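Local coordinates for protein ribonucleoside triphosphate reductase (Lactobacillus leichmannii, PDB 1L1L) that reduces ribonucleoside triphosphates to their 2'-deoxy forms with the help of a B12 cofactor, as an allosterically regulated monomer, at residues P582-R593 with E704-F713. Numbering follows the deposited sequence.
Sequences PLLPALKACGYR and EITGNVEEVF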
loop_
_atom_site.group_PDB
_atom_site.type_symbol
_atom_site.label_atom_id
_atom_site.label_comp_id
_atom_site.label_asym_id
_atom_site.label_seq_id
_atom_site.Cartn_x
_atom_site.Cartn_y
_atom_site.Cartn_z
ATOM N N PRO A 582 -23.574 1.287 -13.278
ATOM C CA PRO A 582 -24.035 2.394 -14.128
ATOM C C PRO A 582 -23.227 2.591 -15.413
ATOM O O PRO A 582 -23.758 3.057 -16.426
ATOM C CB PRO A 582 -23.929 3.603 -13.203
ATOM C CG PRO A 582 -24.236 3.022 -11.868
ATOM C CD PRO A 582 -23.435 1.730 -11.879
ATOM N N LEU A 583 -21.946 2.238 -15.372
ATOM C CA LEU A 583 -21.069 2.387 -16.525
ATOM C C LEU A 583 -21.305 1.425 -17.694
ATOM O O LEU A 583 -20.951 1.734 -18.827
ATOM C CB LEU A 583 -19.606 2.259 -16.083
ATOM C CG LEU A 583 -19.088 3.317 -15.111
ATOM C CD1 LEU A 583 -17.649 2.989 -14.714
ATOM C CD2 LEU A 583 -19.174 4.704 -15.773
ATOM N N LEU A 584 -21.893 0.261 -17.434
ATOM C CA LEU A 584 -22.084 -0.715 -18.499
ATOM C C LEU A 584 -22.883 -0.256 -19.707
ATOM O O LEU A 584 -22.490 -0.519 -20.842
ATOM C CB LEU A 584 -22.692 -2.007 -17.953
ATOM C CG LEU A 584 -21.746 -2.886 -17.129
ATOM C CD1 LEU A 584 -22.489 -4.170 -16.702
ATOM C CD2 LEU A 584 -20.517 -3.239 -17.956
ATOM N N PRO A 585 -24.019 0.425 -19.488
ATOM C CA PRO A 585 -24.754 0.844 -20.682
ATOM C C PRO A 585 -23.927 1.770 -21.558
ATOM O O PRO A 585 -23.994 1.686 -22.776
ATOM C CB PRO A 585 -26.028 1.492 -20.119
ATOM C CG PRO A 585 -25.705 1.796 -18.695
ATOM C CD PRO A 585 -24.775 0.704 -18.257
ATOM N N ALA A 586 -23.134 2.639 -20.937
ATOM C CA ALA A 586 -22.293 3.550 -21.695
ATOM C C ALA A 586 -21.197 2.795 -22.445
ATOM O O ALA A 586 -20.899 3.111 -23.605
ATOM C CB ALA A 586 -21.677 4.599 -20.764
ATOM N N LEU A 587 -20.592 1.793 -21.800
ATOM C CA LEU A 587 -19.538 1.026 -22.454
ATOM C C LEU A 587 -20.123 0.228 -23.622
ATOM O O LEU A 587 -19.526 0.160 -24.695
ATOM C CB LEU A 587 -18.854 0.085 -21.443
ATOM C CG LEU A 587 -17.934 0.787 -20.424
ATOM C CD1 LEU A 587 -17.670 -0.154 -19.240
ATOM C CD2 LEU A 587 -16.626 1.207 -21.083
ATOM N N LYS A 588 -21.290 -0.374 -23.409
ATOM C CA LYS A 588 -21.928 -1.143 -24.475
ATOM C C LYS A 588 -22.262 -0.214 -25.655
ATOM O O LYS A 588 -22.055 -0.565 -26.824
ATOM C CB LYS A 588 -23.190 -1.824 -23.947
ATOM C CG LYS A 588 -22.886 -2.907 -22.901
ATOM C CD LYS A 588 -24.067 -3.815 -22.604
ATOM C CE LYS A 588 -23.629 -4.977 -21.699
ATOM N NZ LYS A 588 -24.738 -5.935 -21.397
ATOM N N ALA A 589 -22.743 0.983 -25.340
ATOM C CA ALA A 589 -23.099 1.954 -26.377
ATOM C C ALA A 589 -21.880 2.424 -27.181
ATOM O O ALA A 589 -22.016 2.882 -28.320
ATOM C CB ALA A 589 -23.800 3.155 -25.737
ATOM N N CYS A 590 -20.685 2.312 -26.603
ATOM C CA CYS A 590 -19.478 2.739 -27.299
ATOM C C CYS A 590 -18.785 1.696 -28.179
ATOM O O CYS A 590 -17.786 2.008 -28.833
ATOM C CB CYS A 590 -18.469 3.300 -26.299
ATOM S SG CYS A 590 -19.012 4.815 -25.506
ATOM N N GLY A 591 -19.289 0.461 -28.190
ATOM C CA GLY A 591 -18.691 -0.561 -29.030
ATOM C C GLY A 591 -17.854 -1.633 -28.337
ATOM O O GLY A 591 -17.430 -2.602 -28.980
ATOM N N TYR A 592 -17.609 -1.459 -27.042
ATOM C CA TYR A 592 -16.820 -2.421 -26.277
ATOM C C TYR A 592 -17.509 -3.779 -26.257
ATOM O O TYR A 592 -18.728 -3.858 -26.085
ATOM C CB TYR A 592 -16.660 -1.936 -24.842
ATOM C CG TYR A 592 -15.765 -0.733 -24.699
ATOM C CD1 TYR A 592 -14.375 -0.872 -24.713
ATOM C CD2 TYR A 592 -16.304 0.548 -24.575
ATOM C CE1 TYR A 592 -13.544 0.231 -24.604
ATOM C CE2 TYR A 592 -15.477 1.663 -24.468
ATOM C CZ TYR A 592 -14.103 1.496 -24.485
ATOM O OH TYR A 592 -13.276 2.589 -24.399
ATOM N N ARG A 593 -16.724 -4.840 -26.421
ATOM C CA ARG A 593 -17.272 -6.194 -26.398
ATOM C C ARG A 593 -17.438 -6.607 -24.946
ATOM O O ARG A 593 -16.582 -6.306 -24.119
ATOM C CB ARG A 593 -16.336 -7.171 -27.115
ATOM C CG ARG A 593 -16.311 -6.999 -28.630
ATOM C CD ARG A 593 -15.747 -8.230 -29.351
ATOM N NE ARG A 593 -15.711 -8.010 -30.799
ATOM C CZ ARG A 593 -15.169 -8.843 -31.684
ATOM N NH1 ARG A 593 -14.607 -9.977 -31.285
ATOM N NH2 ARG A 593 -15.191 -8.540 -32.978
ATOM N N GLU A 704 -13.542 -1.031 -33.461
ATOM C CA GLU A 704 -14.911 -1.321 -33.062
ATOM C C GLU A 704 -15.350 -0.312 -32.020
ATOM O O GLU A 704 -16.542 -0.088 -31.814
ATOM C CB GLU A 704 -15.006 -2.727 -32.472
ATOM C CG GLU A 704 -15.000 -3.842 -33.498
ATOM C CD GLU A 704 -14.885 -5.209 -32.856
ATOM O OE1 GLU A 704 -15.556 -5.440 -31.823
ATOM O OE2 GLU A 704 -14.126 -6.052 -33.388
ATOM N N ILE A 705 -14.376 0.295 -31.357
ATOM C CA ILE A 705 -14.677 1.272 -30.328
ATOM C C ILE A 705 -14.550 2.672 -30.902
ATOM O O ILE A 705 -13.457 3.237 -30.985
ATOM C CB ILE A 705 -13.732 1.101 -29.118
ATOM C CG1 ILE A 705 -13.788 -0.353 -28.627
ATOM C CG2 ILE A 705 -14.156 2.031 -27.997
ATOM C CD1 ILE A 705 -12.655 -0.736 -27.709
ATOM N N THR A 706 -15.685 3.226 -31.304
ATOM C CA THR A 706 -15.712 4.556 -31.885
ATOM C C THR A 706 -16.491 5.532 -31.010
ATOM O O THR A 706 -16.774 6.658 -31.419
ATOM C CB THR A 706 -16.333 4.515 -33.302
ATOM O OG1 THR A 706 -17.566 3.784 -33.263
ATOM C CG2 THR A 706 -15.384 3.833 -34.282
ATOM N N GLY A 707 -16.835 5.100 -29.802
ATOM C CA GLY A 707 -17.572 5.968 -28.901
ATOM C C GLY A 707 -16.705 6.407 -27.736
ATOM O O GLY A 707 -15.847 5.643 -27.288
ATOM N N ASN A 708 -16.917 7.634 -27.262
ATOM C CA ASN A 708 -16.161 8.183 -26.135
ATOM C C ASN A 708 -16.957 7.937 -24.859
ATOM O O ASN A 708 -17.882 8.674 -24.526
ATOM C CB ASN A 708 -15.931 9.681 -26.336
ATOM C CG ASN A 708 -15.147 10.308 -25.206
ATOM O OD1 ASN A 708 -15.574 10.292 -24.048
ATOM N ND2 ASN A 708 -13.995 10.874 -25.534
ATOM N N VAL A 709 -16.587 6.887 -24.138
ATOM C CA VAL A 709 -17.303 6.517 -22.932
ATOM C C VAL A 709 -17.550 7.648 -21.943
ATOM O O VAL A 709 -18.643 7.753 -21.391
ATOM C CB VAL A 709 -16.603 5.344 -22.212
ATOM C CG1 VAL A 709 -15.241 5.784 -21.685
ATOM C CG2 VAL A 709 -17.502 4.833 -21.102
ATOM N N GLU A 710 -16.559 8.501 -21.718
ATOM C CA GLU A 710 -16.751 9.606 -20.780
ATOM C C GLU A 710 -17.929 10.491 -21.192
ATOM O O GLU A 710 -18.771 10.824 -20.369
ATOM C CB GLU A 710 -15.490 10.470 -20.675
ATOM C CG GLU A 710 -15.673 11.638 -19.702
ATOM C CD GLU A 710 -14.410 12.465 -19.469
ATOM O OE1 GLU A 710 -14.494 13.420 -18.670
ATOM O OE2 GLU A 710 -13.350 12.173 -20.067
ATOM N N GLU A 711 -17.976 10.860 -22.470
ATOM C CA GLU A 711 -19.045 11.710 -23.000
ATOM C C GLU A 711 -20.392 11.003 -23.052
ATOM O O GLU A 711 -21.425 11.581 -22.729
ATOM C CB GLU A 711 -18.683 12.190 -24.407
ATOM C CG GLU A 711 -17.570 13.221 -24.448
ATOM C CD GLU A 711 -17.115 13.532 -25.866
ATOM O OE1 GLU A 711 -17.980 13.670 -26.760
ATOM O OE2 GLU A 711 -15.889 13.651 -26.085
ATOM N N VAL A 712 -20.382 9.746 -23.475
ATOM C CA VAL A 712 -21.620 8.998 -23.559
ATOM C C VAL A 712 -22.216 8.813 -22.174
ATOM O O VAL A 712 -23.431 8.896 -21.998
ATOM C CB VAL A 712 -21.377 7.626 -24.228
ATOM C CG1 VAL A 712 -22.639 6.782 -24.176
ATOM C CG2 VAL A 712 -20.932 7.837 -25.676
ATOM N N PHE A 713 -21.363 8.558 -21.180
ATOM C CA PHE A 713 -21.845 8.357 -19.818
ATOM C C PHE A 713 -22.538 9.600 -19.295
ATOM O O PHE A 713 -23.594 9.524 -18.676
ATOM C CB PHE A 713 -20.693 8.007 -18.872
ATOM C CG PHE A 713 -21.135 7.743 -17.465
ATOM C CD1 PHE A 713 -21.817 6.569 -17.144
ATOM C CD2 PHE A 713 -20.911 8.683 -16.466
ATOM C CE1 PHE A 713 -22.271 6.337 -15.854
ATOM C CE2 PHE A 713 -21.363 8.461 -15.168
ATOM C CZ PHE A 713 -22.045 7.285 -14.860
HETATM O O HOH W 1 -14.270 4.851 -25.402
#
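Cys590 drives its sulfur against the first turn of helix 709-719: SG lies 3.5 Å from Val709 N and 3.6 Å from Val712 CG2, and it sits anti to its own carbonyl carbon, directed at that helix. Ala586, one turn earlier, sets its methyl against the backbone and CB of Phe713. The phenyl ring, swung anti to the backbone N (chi1 -178°), takes Leu583 CD2 over one face, 3.7 Å from its centroid, while Pro582 O meets its edge in plane. The axes of the short helical segments 583-589 and 709-713 pass 8.8 Å apart, their N-to-C directions 123° apart. Helix 583-589 ends in a Schellman motif at Gly591, whose positive phi turns the chain toward edge strand 593-596 of an antiparallel sheet; Asn708 N-caps the facing helix, OD1 accepting from Glu711 N. Where the two chain turns meet, Cys590 O receives two weak bonds, from Thr706 N and Gly707 N, and a CA-H...O contact from Ile705 CA. Tyr592 bears Ile705 CG2 over one ring face, and a water links its OH to Gly707 O, 2.6 Å from that water. Toward solvent the contact thins to a salt bridge: exposed Arg593 gives NE to the syn lone pair of Glu704 OE1 and brings NH2 within 2.7 Å of OE2, the guanidinium and carboxylate planes 29° apart.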